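Local coordinates for malonyl CoA-acyl carrier protein transacylase (Bartonella henselae, PDB 3QAT), which catalyses the transfer of a malonyl group from coenzyme A to acyl carrier protein, the reaction that supplies extender units for bacterial fatty acid biosynthesis, at residues L61-Q66 with R123-Q128; A117-I122 with N216-A221; G6-F11 with N276-I281; K92-H97 with V232-N237; M21-T26 with I50-P55. One frame throughout, in Å; residues are numbered along the deposited sequence. Where two conformers were deposited one is given.

Contact 1: residues L61-Q66 with R123-Q128; sequences LTANAQ and RGNAMQ
The amide nitrogen of Gln66 is gripped from two directions: it donates a nearly straight bond (169°) to Thr62 OG1 at 2.8 Å, one helical turn back, and a weak one to Met127 SD across the contact at 3.6 Å. The setting is an antiparallel helix pair of the acyltransferase fold, in which helix 62-82 begins against the later part of helix 113-129; the axes of these short helical segments approach to 7.7 Å. Such proximity depends on Gly124, which has no side chain, so that its CA can lie 3.9 Å from Ala63 CA; Thr62 CG2 packs 3.4 Å from Gly124 O. The extended chain of Gln66 reaches over this glycine, and its other amide end accepts from Arg123. NH1 of Arg123 donates to Gln66 OE1 at 2.9 Å; the oxygen lies in the guanidinium plane, whereas the donor stands above the carbonyl plane, the two flat groups being turned by 75°. Met127 CE meanwhile covers the centre of one guanidinium face. The second nitrogen, NH2, bonds to Gln256 OE1 and to Ser98 OG. Because Ser98 lies in a GxSxG sequence, this is consistent with the arginine that receives the malonyl carboxylate in related enzymes, and Gln66 would then be a second-shell residue that helps, with Gln256, to set its orientation. Thr62 OG1 is engaged in turn by Gln14. Toward the exposed end of the contact, Ala63 CB meets Asn125 OD1, and one water accepts from both Ala63 N, at 2.9 Å, and Gln128 NE2.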
# COMPACT_ATOMS: atom_id res chain seq x y z
N LEU A 61 -1.29 -5.52 -13.54
CA LEU A 61 0.15 -5.26 -13.76
C LEU A 61 0.54 -4.11 -12.83
O LEU A 61 -0.13 -3.07 -12.79
CB LEU A 61 0.40 -4.86 -15.19
CG LEU A 61 0.18 -5.97 -16.22
CD1 LEU A 61 0.36 -5.34 -17.57
CD2 LEU A 61 1.18 -7.10 -15.98
N THR A 62 1.64 -4.31 -12.10
CA THR A 62 1.98 -3.33 -11.04
C THR A 62 2.23 -1.90 -11.59
O THR A 62 1.89 -0.91 -10.91
CB THR A 62 3.10 -3.86 -10.14
OG1 THR A 62 3.17 -3.08 -8.93
CG2 THR A 62 4.41 -3.88 -10.90
N ALA A 63 2.72 -1.78 -12.83
CA ALA A 63 2.90 -0.45 -13.44
C ALA A 63 1.58 0.28 -13.66
O ALA A 63 1.56 1.51 -13.77
CB ALA A 63 3.67 -0.55 -14.74
N ASN A 64 0.47 -0.48 -13.71
CA ASN A 64 -0.87 0.10 -13.76
C ASN A 64 -1.54 0.22 -12.40
O ASN A 64 -2.10 1.28 -12.06
CB ASN A 64 -1.74 -0.67 -14.76
CG ASN A 64 -1.21 -0.53 -16.16
OD1 ASN A 64 -0.58 0.49 -16.50
ND2 ASN A 64 -1.41 -1.56 -16.98
N ALA A 65 -1.49 -0.87 -11.63
CA ALA A 65 -2.18 -0.92 -10.35
C ALA A 65 -1.68 0.16 -9.39
O ALA A 65 -2.46 0.69 -8.61
CB ALA A 65 -2.01 -2.30 -9.71
N GLN A 66 -0.38 0.47 -9.42
CA GLN A 66 0.13 1.44 -8.43
C GLN A 66 -0.43 2.87 -8.67
O GLN A 66 -1.05 3.40 -7.77
CB GLN A 66 1.67 1.43 -8.37
CG GLN A 66 2.22 0.08 -7.90
CD GLN A 66 3.69 0.17 -7.49
OE1 GLN A 66 4.13 1.17 -6.89
NE2 GLN A 66 4.47 -0.88 -7.80
N ARG A 123 7.92 3.42 -10.09
CA ARG A 123 8.06 2.36 -9.10
C ARG A 123 7.59 1.02 -9.68
O ARG A 123 8.29 0.00 -9.58
CB ARG A 123 7.24 2.74 -7.86
CG ARG A 123 7.56 1.90 -6.62
CD ARG A 123 6.90 2.54 -5.39
NE ARG A 123 7.13 1.80 -4.13
CZ ARG A 123 6.35 0.80 -3.69
NH1 ARG A 123 5.31 0.35 -4.42
NH2 ARG A 123 6.61 0.21 -2.52
N GLY A 124 6.41 1.03 -10.30
CA GLY A 124 5.82 -0.19 -10.88
C GLY A 124 6.70 -0.71 -12.02
O GLY A 124 6.97 -1.90 -12.09
N ASN A 125 7.14 0.19 -12.90
CA ASN A 125 8.02 -0.23 -14.00
C ASN A 125 9.30 -0.88 -13.46
O ASN A 125 9.75 -1.95 -13.98
CB ASN A 125 8.38 0.95 -14.90
CG ASN A 125 7.29 1.32 -15.91
OD1 ASN A 125 6.40 0.54 -16.20
ND2 ASN A 125 7.39 2.53 -16.45
N ALA A 126 9.91 -0.26 -12.45
CA ALA A 126 11.21 -0.71 -11.93
C ALA A 126 11.05 -2.04 -11.20
O ALA A 126 11.90 -2.93 -11.32
CB ALA A 126 11.84 0.32 -11.03
N MET A 127 9.94 -2.18 -10.48
CA MET A 127 9.65 -3.46 -9.79
C MET A 127 9.38 -4.61 -10.77
O MET A 127 9.91 -5.72 -10.56
CB MET A 127 8.48 -3.26 -8.84
CG MET A 127 8.91 -2.45 -7.64
SD MET A 127 7.53 -2.17 -6.54
CE MET A 127 8.38 -1.45 -5.23
N GLN A 128 8.59 -4.37 -11.81
CA GLN A 128 8.28 -5.39 -12.81
C GLN A 128 9.58 -5.90 -13.45
O GLN A 128 9.69 -7.09 -13.77
CB GLN A 128 7.31 -4.85 -13.88
CG GLN A 128 6.78 -5.89 -14.93
CD GLN A 128 5.64 -6.80 -14.42
OE1 GLN A 128 5.68 -8.02 -14.60
NE2 GLN A 128 4.62 -6.20 -13.80
O HOH W 1 3.86 -3.86 -14.58

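Contact 2: residues A117-I122 with N216-A221; sequences ARLLRI and NAMKNA
Ala221 CB is a small bump that fits between two larger ones, Leu119 CD2 at 3.9 Å and Ile122 CD1 at 4.0 Å, which stand about one helical turn apart on the facing helix. The helices, 113-129 and 212-224, run antiparallel, their short segments at 159°, and the axes of those segments come no closer than 10.3 Å, leaving a gap that side chains have to bridge. Met218 does most of the bridging. Its chain is bent twice, at chi2 (-47°) and again at chi3 (-60°), and the second bend turns CE back against the ridge of the partner helix. There CE settles 3.7 Å from the backbone oxygen of Leu119, with CD2 of the same leucine slightly farther off. Met218 SD, one atom earlier, lies 4.0 Å from Ile122 CG2. That methyl is therefore shared: it meets the thioether, while Ala221 CB is also close. Ala217, near the end of the contact, approaches Ile122 CG2 most closely with its backbone oxygen, more loosely than Met218 or Ala221 do. In the chain the two helices precede and follow the excursion that supplies four strands of the mixed sheet, so the packing joins regions on either side of that excursion. Met218 also touches Tyr102 of helix 100-107 and Arg123, which ties this packing to contact 1. Only 222 Å² is buried in all, and the touching side chains are aliphatic or thioether. Cohesion probably comes from burial of apolar surface and from shape fit, the two segments sharing no hydrogen bond.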
# COMPACT_ATOMS: atom_id res chain seq x y z
N ALA A 117 1.71 10.38 -9.31
CA ALA A 117 1.41 9.46 -10.43
C ALA A 117 2.68 8.98 -11.12
O ALA A 117 2.86 7.79 -11.37
CB ALA A 117 0.46 10.12 -11.43
N ARG A 118 3.58 9.91 -11.42
CA ARG A 118 4.80 9.57 -12.12
C ARG A 118 5.72 8.72 -11.25
O ARG A 118 6.33 7.78 -11.75
CB ARG A 118 5.50 10.85 -12.61
CG ARG A 118 4.74 11.55 -13.74
CD ARG A 118 5.38 12.88 -14.04
NE ARG A 118 4.68 13.52 -15.14
CZ ARG A 118 4.85 14.78 -15.51
NH1 ARG A 118 5.67 15.58 -14.83
NH2 ARG A 118 4.17 15.25 -16.55
N LEU A 119 5.81 9.04 -9.97
CA LEU A 119 6.65 8.24 -9.07
C LEU A 119 6.15 6.81 -9.02
O LEU A 119 6.96 5.89 -9.02
CB LEU A 119 6.67 8.82 -7.63
CG LEU A 119 7.49 10.09 -7.42
CD1 LEU A 119 7.07 10.69 -6.07
CD2 LEU A 119 8.99 9.79 -7.44
N LEU A 120 4.82 6.62 -8.99
CA LEU A 120 4.26 5.26 -8.90
C LEU A 120 4.39 4.47 -10.19
O LEU A 120 4.60 3.26 -10.17
CB LEU A 120 2.80 5.28 -8.40
CG LEU A 120 2.73 5.67 -6.92
CD1 LEU A 120 1.27 5.85 -6.58
CD2 LEU A 120 3.38 4.59 -6.03
N ARG A 121 4.34 5.17 -11.33
CA ARG A 121 4.63 4.53 -12.60
C ARG A 121 6.12 4.09 -12.67
O ARG A 121 6.42 2.97 -13.08
CB ARG A 121 4.21 5.45 -13.75
CG ARG A 121 4.67 5.04 -15.15
CD ARG A 121 4.27 3.63 -15.56
NE ARG A 121 2.83 3.34 -15.46
CZ ARG A 121 1.92 3.68 -16.38
NH1 ARG A 121 2.24 4.44 -17.43
NH2 ARG A 121 0.66 3.27 -16.22
N ILE A 122 7.02 4.96 -12.21
CA ILE A 122 8.46 4.61 -12.15
C ILE A 122 8.63 3.41 -11.21
O ILE A 122 9.39 2.46 -11.53
CB ILE A 122 9.28 5.83 -11.68
CG1 ILE A 122 9.36 6.84 -12.83
CG2 ILE A 122 10.70 5.39 -11.23
CD1 ILE A 122 9.80 8.25 -12.35
N ASN A 216 17.10 1.41 -6.18
CA ASN A 216 18.00 2.39 -6.80
C ASN A 216 17.24 3.35 -7.73
O ASN A 216 17.49 4.56 -7.72
CB ASN A 216 19.10 1.67 -7.56
CG ASN A 216 19.98 0.83 -6.67
OD1 ASN A 216 20.01 1.01 -5.44
ND2 ASN A 216 20.73 -0.10 -7.28
N ALA A 217 16.31 2.80 -8.53
CA ALA A 217 15.46 3.62 -9.40
C ALA A 217 14.62 4.63 -8.60
O ALA A 217 14.48 5.81 -8.99
CB ALA A 217 14.57 2.75 -10.32
N MET A 218 14.09 4.19 -7.46
CA MET A 218 13.29 5.10 -6.64
C MET A 218 14.14 6.18 -5.96
O MET A 218 13.69 7.31 -5.80
CB MET A 218 12.45 4.36 -5.59
CG MET A 218 11.29 3.53 -6.18
SD MET A 218 10.29 4.43 -7.39
CE MET A 218 9.66 5.82 -6.46
N LYS A 219 15.36 5.82 -5.57
CA LYS A 219 16.29 6.79 -5.00
C LYS A 219 16.48 7.93 -6.00
O LYS A 219 16.35 9.09 -5.64
CB LYS A 219 17.62 6.13 -4.64
N ASN A 220 16.77 7.59 -7.26
CA ASN A 220 17.02 8.64 -8.26
C ASN A 220 15.77 9.47 -8.55
O ASN A 220 15.84 10.70 -8.68
CB ASN A 220 17.58 8.02 -9.53
CG ASN A 220 19.03 7.60 -9.36
OD1 ASN A 220 19.75 8.14 -8.52
ND2 ASN A 220 19.46 6.61 -10.15
N ALA A 221 14.61 8.82 -8.61
CA ALA A 221 13.38 9.56 -8.86
C ALA A 221 13.00 10.48 -7.71
O ALA A 221 12.55 11.61 -7.92
CB ALA A 221 12.21 8.60 -9.19

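Contact 3: residues G6-F11 with N276-I281; sequences GAAFTF and NTLFEI
Ile281 inserts its side chain between two phenylalanines of the adjoining strand, Phe9 and Phe11, at the centre of the parallel sheet of this α/β-hydrolase-like core. Its CB lies 3.7 Å from Phe11 CE2, off-centre over that ring, and the CG2 branch stays with the same carbon. CG1 spans both rings, lying over a face of Phe11 and passing 3.8 Å from Phe9 CD2. CD1 at the tip then lies over the Phe9 face as a CH-pi contact, 3.9 Å from the centroid and 8° off the ring normal. Phe9 itself brings CE1 to within 3.6 Å of Phe279 CD2, and the edge of the Phe279 ring receives Ala7 CB. Helix 62-82 covers Phe9, and helix 306-316 covers Phe279. The two backbones that carry these rings are laced in parallel register from Ala7 beside Thr277 to Thr10 beside Glu280; Ala8 and Thr10 each use both N and O. At the start of the ladder Gly6 O accepts from the backbone nitrogens of both Asn276 and Thr277. Farther along, Phe279 O is gripped twice by one residue: Thr10 N donates at 2.7 Å, and Thr10 OG1, set between backbone N and carbonyl carbon (chi1 63°), adds a bond of 2.9 Å from above the carbonyl plane.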
# COMPACT_ATOMS: atom_id res chain seq x y z
N GLY A 6 -9.13 10.06 18.34
CA GLY A 6 -8.77 10.51 17.00
C GLY A 6 -8.92 9.51 15.87
O GLY A 6 -9.42 8.40 16.04
N ALA A 7 -8.49 9.95 14.70
CA ALA A 7 -8.66 9.18 13.47
C ALA A 7 -7.34 9.10 12.73
O ALA A 7 -6.49 10.00 12.82
CB ALA A 7 -9.70 9.85 12.57
N ALA A 8 -7.17 7.99 12.01
CA ALA A 8 -6.06 7.87 11.08
C ALA A 8 -6.64 7.50 9.73
O ALA A 8 -7.68 6.82 9.64
CB ALA A 8 -5.08 6.80 11.54
N PHE A 9 -5.98 7.98 8.67
CA PHE A 9 -6.35 7.56 7.30
C PHE A 9 -5.30 6.54 6.82
O PHE A 9 -4.09 6.81 6.86
CB PHE A 9 -6.33 8.77 6.36
CG PHE A 9 -7.58 9.61 6.38
CD1 PHE A 9 -8.58 9.47 7.38
CD2 PHE A 9 -7.77 10.58 5.38
CE1 PHE A 9 -9.72 10.27 7.36
CE2 PHE A 9 -8.91 11.40 5.36
CZ PHE A 9 -9.89 11.24 6.35
N THR A 10 -5.78 5.40 6.31
CA THR A 10 -4.89 4.36 5.78
C THR A 10 -5.22 4.14 4.31
O THR A 10 -6.38 4.27 3.90
CB THR A 10 -4.99 3.02 6.56
OG1 THR A 10 -6.30 2.48 6.44
CG2 THR A 10 -4.66 3.23 8.06
N PHE A 11 -4.19 3.83 3.53
CA PHE A 11 -4.33 3.78 2.07
C PHE A 11 -3.93 2.43 1.54
O PHE A 11 -2.82 1.95 1.81
CB PHE A 11 -3.44 4.91 1.47
CG PHE A 11 -3.93 6.30 1.82
CD1 PHE A 11 -3.64 6.87 3.08
CD2 PHE A 11 -4.73 7.01 0.94
CE1 PHE A 11 -4.12 8.16 3.40
CE2 PHE A 11 -5.23 8.28 1.25
CZ PHE A 11 -4.92 8.87 2.49
N ASN A 276 -8.80 5.95 17.69
CA ASN A 276 -9.80 4.89 17.84
C ASN A 276 -10.58 4.55 16.57
O ASN A 276 -11.40 3.63 16.58
CB ASN A 276 -10.74 5.13 19.05
CG ASN A 276 -11.68 6.36 18.90
OD1 ASN A 276 -12.45 6.66 19.84
ND2 ASN A 276 -11.61 7.08 17.77
N THR A 277 -10.33 5.28 15.48
CA THR A 277 -11.05 5.05 14.24
C THR A 277 -10.05 5.01 13.09
O THR A 277 -9.31 5.96 12.90
CB THR A 277 -12.12 6.14 13.96
OG1 THR A 277 -13.03 6.21 15.06
CG2 THR A 277 -12.93 5.79 12.71
N LEU A 278 -10.05 3.91 12.35
CA LEU A 278 -9.15 3.77 11.21
C LEU A 278 -9.97 3.77 9.94
O LEU A 278 -10.80 2.88 9.75
CB LEU A 278 -8.42 2.42 11.29
CG LEU A 278 -7.45 2.17 12.44
CD1 LEU A 278 -7.19 0.67 12.52
CD2 LEU A 278 -6.15 2.90 12.20
N PHE A 279 -9.73 4.76 9.08
CA PHE A 279 -10.44 4.86 7.81
C PHE A 279 -9.54 4.26 6.72
O PHE A 279 -8.33 4.49 6.75
CB PHE A 279 -10.73 6.32 7.47
CG PHE A 279 -11.74 6.96 8.36
CD1 PHE A 279 -13.10 6.75 8.16
CD2 PHE A 279 -11.32 7.78 9.41
CE1 PHE A 279 -14.04 7.39 8.98
CE2 PHE A 279 -12.24 8.39 10.24
CZ PHE A 279 -13.60 8.21 10.01
N GLU A 280 -10.14 3.48 5.84
CA GLU A 280 -9.48 2.96 4.62
C GLU A 280 -9.98 3.80 3.43
O GLU A 280 -11.16 3.74 3.05
CB GLU A 280 -9.83 1.47 4.43
CG GLU A 280 -9.20 0.88 3.16
CD GLU A 280 -9.29 -0.65 3.09
OE1 GLU A 280 -10.15 -1.24 3.82
OE2 GLU A 280 -8.45 -1.24 2.34
N ILE A 281 -9.06 4.56 2.84
CA ILE A 281 -9.43 5.55 1.84
C ILE A 281 -9.16 5.01 0.45
O ILE A 281 -8.01 4.77 0.10
CB ILE A 281 -8.57 6.84 2.03
CG1 ILE A 281 -8.68 7.43 3.45
CG2 ILE A 281 -8.96 7.90 0.98
CD1 ILE A 281 -10.13 7.81 3.86

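Contact 4: residues K92-H97 with V232-N237; sequences KFVAGH and VPLIAN
Phe93 and Ile235 cross obliquely on one side of the paired backbones, with Phe93 CD1 against Ile235 CD1 at 3.7 Å, while Pro233 CG approaches the edge of the same ring, near its plane. Trp269 of helix 263-272 meets that ring edge-to-face, and Ala95 CB extends the patch by lying beside Ile235 CB. The other side belongs to Val94, which splits its two methyls between partners. CG1 meets Val232 CG2 at 3.9 Å, the two valines crossing at about a right angle, and CG2 faces Leu234 CD1 at 4.0 Å. Helix 100-107 covers Val94 and Leu234 through Ala104. Between these layers the backbones run in the same general direction, 29° apart, and make a single bridge: Val94 N donates to Pro233 O at 3.0 Å, and Ile235 N to Val94 O at 2.8 Å. Beyond it the segments separate, and a water spans from Gly96 N to Ile235 O. Asn237 closes the wider end, its ND2 donating to Gly96 O at 2.8 Å, tilted 24° from the carbonyl plane, while its OD1 accepts from Ser98 N and Gln256 NE2. Asn237 thus holds the backbone on both sides of His97, at the point where strand 93-96 turns toward helix 100-107. With the sequence Gly96-His97-Ser98-Leu99-Gly100, this arrangement is consistent with the nucleophile elbow of acyltransferases.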
# COMPACT_ATOMS: atom_id res chain seq x y z
N LYS A 92 -5.11 12.51 12.63
CA LYS A 92 -3.91 12.47 13.45
C LYS A 92 -2.67 11.95 12.69
O LYS A 92 -1.59 12.54 12.80
CB LYS A 92 -4.15 11.63 14.71
CG LYS A 92 -3.18 11.91 15.83
CD LYS A 92 -3.67 11.32 17.17
CE LYS A 92 -2.93 11.90 18.39
NZ LYS A 92 -1.69 11.15 18.81
N PHE A 93 -2.85 10.85 11.94
CA PHE A 93 -1.75 10.22 11.22
C PHE A 93 -2.25 9.68 9.89
O PHE A 93 -3.43 9.38 9.74
CB PHE A 93 -1.20 9.02 12.00
CG PHE A 93 -0.80 9.34 13.43
CD1 PHE A 93 0.26 10.19 13.69
CD2 PHE A 93 -1.49 8.76 14.50
CE1 PHE A 93 0.63 10.48 15.03
CE2 PHE A 93 -1.12 9.04 15.82
CZ PHE A 93 -0.06 9.90 16.08
N VAL A 94 -1.31 9.54 8.95
CA VAL A 94 -1.56 8.78 7.70
C VAL A 94 -0.61 7.61 7.60
O VAL A 94 0.48 7.66 8.15
CB VAL A 94 -1.50 9.66 6.42
CG1 VAL A 94 -2.62 10.71 6.44
CG2 VAL A 94 -0.12 10.30 6.25
N ALA A 95 -1.04 6.55 6.91
CA ALA A 95 -0.20 5.41 6.65
C ALA A 95 -0.75 4.70 5.43
O ALA A 95 -1.93 4.82 5.12
CB ALA A 95 -0.21 4.45 7.85
N GLY A 96 0.10 3.97 4.72
CA GLY A 96 -0.43 3.21 3.58
C GLY A 96 0.39 1.97 3.33
O GLY A 96 1.57 1.90 3.70
N HIS A 97 -0.25 0.98 2.71
CA HIS A 97 0.40 -0.30 2.52
C HIS A 97 1.22 -0.26 1.22
O HIS A 97 0.67 -0.35 0.13
CB HIS A 97 -0.65 -1.41 2.54
CG HIS A 97 -0.09 -2.76 2.85
ND1 HIS A 97 0.67 -3.47 1.95
CD2 HIS A 97 -0.23 -3.55 3.94
CE1 HIS A 97 1.01 -4.64 2.49
NE2 HIS A 97 0.47 -4.71 3.70
N VAL A 232 0.42 16.11 8.29
CA VAL A 232 0.31 15.22 9.47
C VAL A 232 1.31 14.08 9.24
O VAL A 232 1.65 13.82 8.09
CB VAL A 232 -1.13 14.70 9.72
CG1 VAL A 232 -2.12 15.86 9.82
CG2 VAL A 232 -1.58 13.70 8.68
N PRO A 233 1.80 13.44 10.32
CA PRO A 233 2.90 12.50 10.12
C PRO A 233 2.49 11.23 9.39
O PRO A 233 1.36 10.76 9.52
CB PRO A 233 3.34 12.14 11.55
CG PRO A 233 2.82 13.24 12.42
CD PRO A 233 1.55 13.68 11.77
N LEU A 234 3.46 10.69 8.66
CA LEU A 234 3.32 9.37 8.06
C LEU A 234 3.86 8.29 9.00
O LEU A 234 5.02 8.37 9.45
CB LEU A 234 4.13 9.37 6.77
CG LEU A 234 4.17 8.01 6.04
CD1 LEU A 234 2.87 7.76 5.26
CD2 LEU A 234 5.41 7.89 5.14
N ILE A 235 3.06 7.24 9.26
CA ILE A 235 3.60 6.12 10.03
C ILE A 235 4.22 5.16 9.00
O ILE A 235 3.52 4.38 8.36
CB ILE A 235 2.52 5.39 10.86
CG1 ILE A 235 1.66 6.38 11.65
CG2 ILE A 235 3.19 4.35 11.80
CD1 ILE A 235 2.44 7.39 12.54
N ALA A 236 5.53 5.26 8.81
CA ALA A 236 6.21 4.59 7.71
C ALA A 236 6.25 3.09 7.87
O ALA A 236 6.42 2.57 8.97
CB ALA A 236 7.64 5.14 7.52
N ASN A 237 6.14 2.37 6.75
CA ASN A 237 6.16 0.92 6.75
C ASN A 237 7.44 0.33 7.38
O ASN A 237 7.40 -0.77 7.94
CB ASN A 237 6.11 0.36 5.31
CG ASN A 237 4.76 0.51 4.60
OD1 ASN A 237 4.71 0.20 3.42
ND2 ASN A 237 3.69 0.87 5.30
O HOH W 2 2.82 4.29 5.66

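Contact 5: residues M21-T26 with I50-P55; sequences MGKVLT and IIFEGP
The ring of Phe52 is approached over one face by Lys23 and at its edge, near the plane, by the backbone oxygen of Met21. Lys23 CD rides above that face, 3.7 Å from the ring centroid and 18° off the normal, a CH-pi contact made by the aliphatic part of a charged residue. A bend at chi2 (66°) is what places this carbon over the ring. The ammonium atom, Lys23 NZ, lies 4.0 Å from Phe52 CD2. At the edge, Met21 O lies 3.4 Å from Phe52 CE1, so a backbone oxygen meets the polarised rim hydrogens, probably a mildly favourable arrangement. Thr26 CG2 reaches Phe52 CZ tip to tip, and the Thr26 hydroxyl turns back to donate to Lys23 O at 2.7 Å. Ile51, just before Phe52, fills the other half of the contact. Its CG2 packs 3.6 Å from Met21 CG, the two side chains crossing at about a right angle, and also lies close to Met21 O. That oxygen is therefore touched by both an aliphatic methyl and an aromatic edge. Gly22, in a left-handed conformation at the N-cap, starts helix 23-28 beside the last turn of helix 47-53. Both Met21 and Ile51 rest on Ala68 of helix 62-82, while Phe36 of helix 30-43 touches Thr26 and Ile51, its ring meeting that of Phe52 with the planes at about 55°.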
# COMPACT_ATOMS: atom_id res chain seq x y z
N MET A 21 -13.31 0.49 -10.39
CA MET A 21 -13.07 1.30 -9.21
C MET A 21 -12.99 2.79 -9.58
O MET A 21 -12.40 3.17 -10.61
CB MET A 21 -11.80 0.83 -8.48
CG MET A 21 -10.52 0.99 -9.28
SD MET A 21 -9.14 0.35 -8.29
CE MET A 21 -7.74 0.78 -9.35
N GLY A 22 -13.63 3.61 -8.76
CA GLY A 22 -13.62 5.05 -8.97
C GLY A 22 -14.60 5.58 -10.02
O GLY A 22 -14.81 6.78 -10.05
N LYS A 23 -15.20 4.72 -10.86
CA LYS A 23 -15.98 5.21 -12.01
C LYS A 23 -17.23 5.95 -11.52
O LYS A 23 -17.50 7.08 -11.95
CB LYS A 23 -16.37 4.07 -12.97
CG LYS A 23 -17.26 4.50 -14.17
CD LYS A 23 -16.50 5.42 -15.11
CE LYS A 23 -17.41 6.05 -16.15
NZ LYS A 23 -16.62 6.90 -17.07
N VAL A 24 -17.97 5.32 -10.61
CA VAL A 24 -19.17 5.97 -10.05
C VAL A 24 -18.85 7.31 -9.37
O VAL A 24 -19.58 8.31 -9.56
CB VAL A 24 -19.94 5.02 -9.10
CG1 VAL A 24 -21.08 5.77 -8.36
CG2 VAL A 24 -20.48 3.84 -9.91
N LEU A 25 -17.76 7.34 -8.62
CA LEU A 25 -17.35 8.56 -7.94
C LEU A 25 -17.06 9.68 -8.97
O LEU A 25 -17.44 10.83 -8.73
CB LEU A 25 -16.14 8.32 -7.03
CG LEU A 25 -16.00 9.30 -5.86
CD1 LEU A 25 -17.13 9.07 -4.82
CD2 LEU A 25 -14.62 9.18 -5.21
N THR A 26 -16.42 9.34 -10.09
CA THR A 26 -16.17 10.33 -11.15
C THR A 26 -17.44 10.87 -11.79
O THR A 26 -17.45 12.02 -12.25
CB THR A 26 -15.22 9.86 -12.27
OG1 THR A 26 -15.83 8.84 -13.05
CG2 THR A 26 -13.90 9.37 -11.72
N ILE A 50 -8.24 1.57 -18.55
CA ILE A 50 -7.87 0.28 -17.95
C ILE A 50 -8.51 0.16 -16.56
O ILE A 50 -9.06 -0.88 -16.20
CB ILE A 50 -6.34 0.15 -17.87
CG1 ILE A 50 -5.72 0.11 -19.27
CG2 ILE A 50 -5.92 -1.07 -17.01
CD1 ILE A 50 -4.18 0.37 -19.26
N ILE A 51 -8.46 1.24 -15.77
CA ILE A 51 -9.12 1.26 -14.47
C ILE A 51 -10.61 0.92 -14.58
O ILE A 51 -11.11 0.07 -13.83
CB ILE A 51 -8.93 2.60 -13.76
CG1 ILE A 51 -7.43 2.91 -13.64
CG2 ILE A 51 -9.62 2.60 -12.38
CD1 ILE A 51 -7.12 4.26 -12.91
N PHE A 52 -11.31 1.56 -15.52
CA PHE A 52 -12.77 1.44 -15.56
C PHE A 52 -13.29 0.21 -16.31
O PHE A 52 -14.38 -0.28 -16.00
CB PHE A 52 -13.40 2.70 -16.16
CG PHE A 52 -13.08 3.99 -15.41
CD1 PHE A 52 -12.81 4.00 -14.03
CD2 PHE A 52 -13.13 5.21 -16.09
CE1 PHE A 52 -12.53 5.20 -13.36
CE2 PHE A 52 -12.85 6.40 -15.44
CZ PHE A 52 -12.55 6.41 -14.06
N GLU A 53 -12.50 -0.32 -17.25
CA GLU A 53 -12.97 -1.40 -18.12
C GLU A 53 -12.04 -2.61 -18.21
O GLU A 53 -12.39 -3.64 -18.84
CB GLU A 53 -13.21 -0.87 -19.52
CG GLU A 53 -14.31 0.16 -19.62
CD GLU A 53 -14.58 0.57 -21.07
OE1 GLU A 53 -14.96 -0.30 -21.88
OE2 GLU A 53 -14.41 1.76 -21.39
N GLY A 54 -10.88 -2.54 -17.56
CA GLY A 54 -9.96 -3.67 -17.59
C GLY A 54 -9.21 -3.79 -18.91
O GLY A 54 -9.06 -2.80 -19.63
N PRO A 55 -8.78 -5.02 -19.28
CA PRO A 55 -9.00 -6.29 -18.57
C PRO A 55 -8.36 -6.31 -17.20
O PRO A 55 -7.44 -5.52 -16.92
CB PRO A 55 -8.32 -7.32 -19.48
CG PRO A 55 -8.27 -6.67 -20.83
CD PRO A 55 -8.08 -5.22 -20.56

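How the contacts relate
Contacts 3 and 4 are the buried pair: they share a parallel sheet in which strands 6-11 and 93-96 are neighbours, and backbone bonds such as Ala7 O to Lys92 N tie them together. Contacts 1, 2 and 5 pack helices and are only partly buried. Contacts 1 and 2 use successive turns of helix 113-129, the first with a polar network, the second almost wholly aliphatic; Arg121 and Met218 connect them. Contact 5, about 19 Å from the chain's centre, relies on aromatic and aliphatic packing and touches contact 1 lightly. Ser98 and Gln256 are partners of both contact 1 and contact 4, whose nearest atoms are about 6 Å apart.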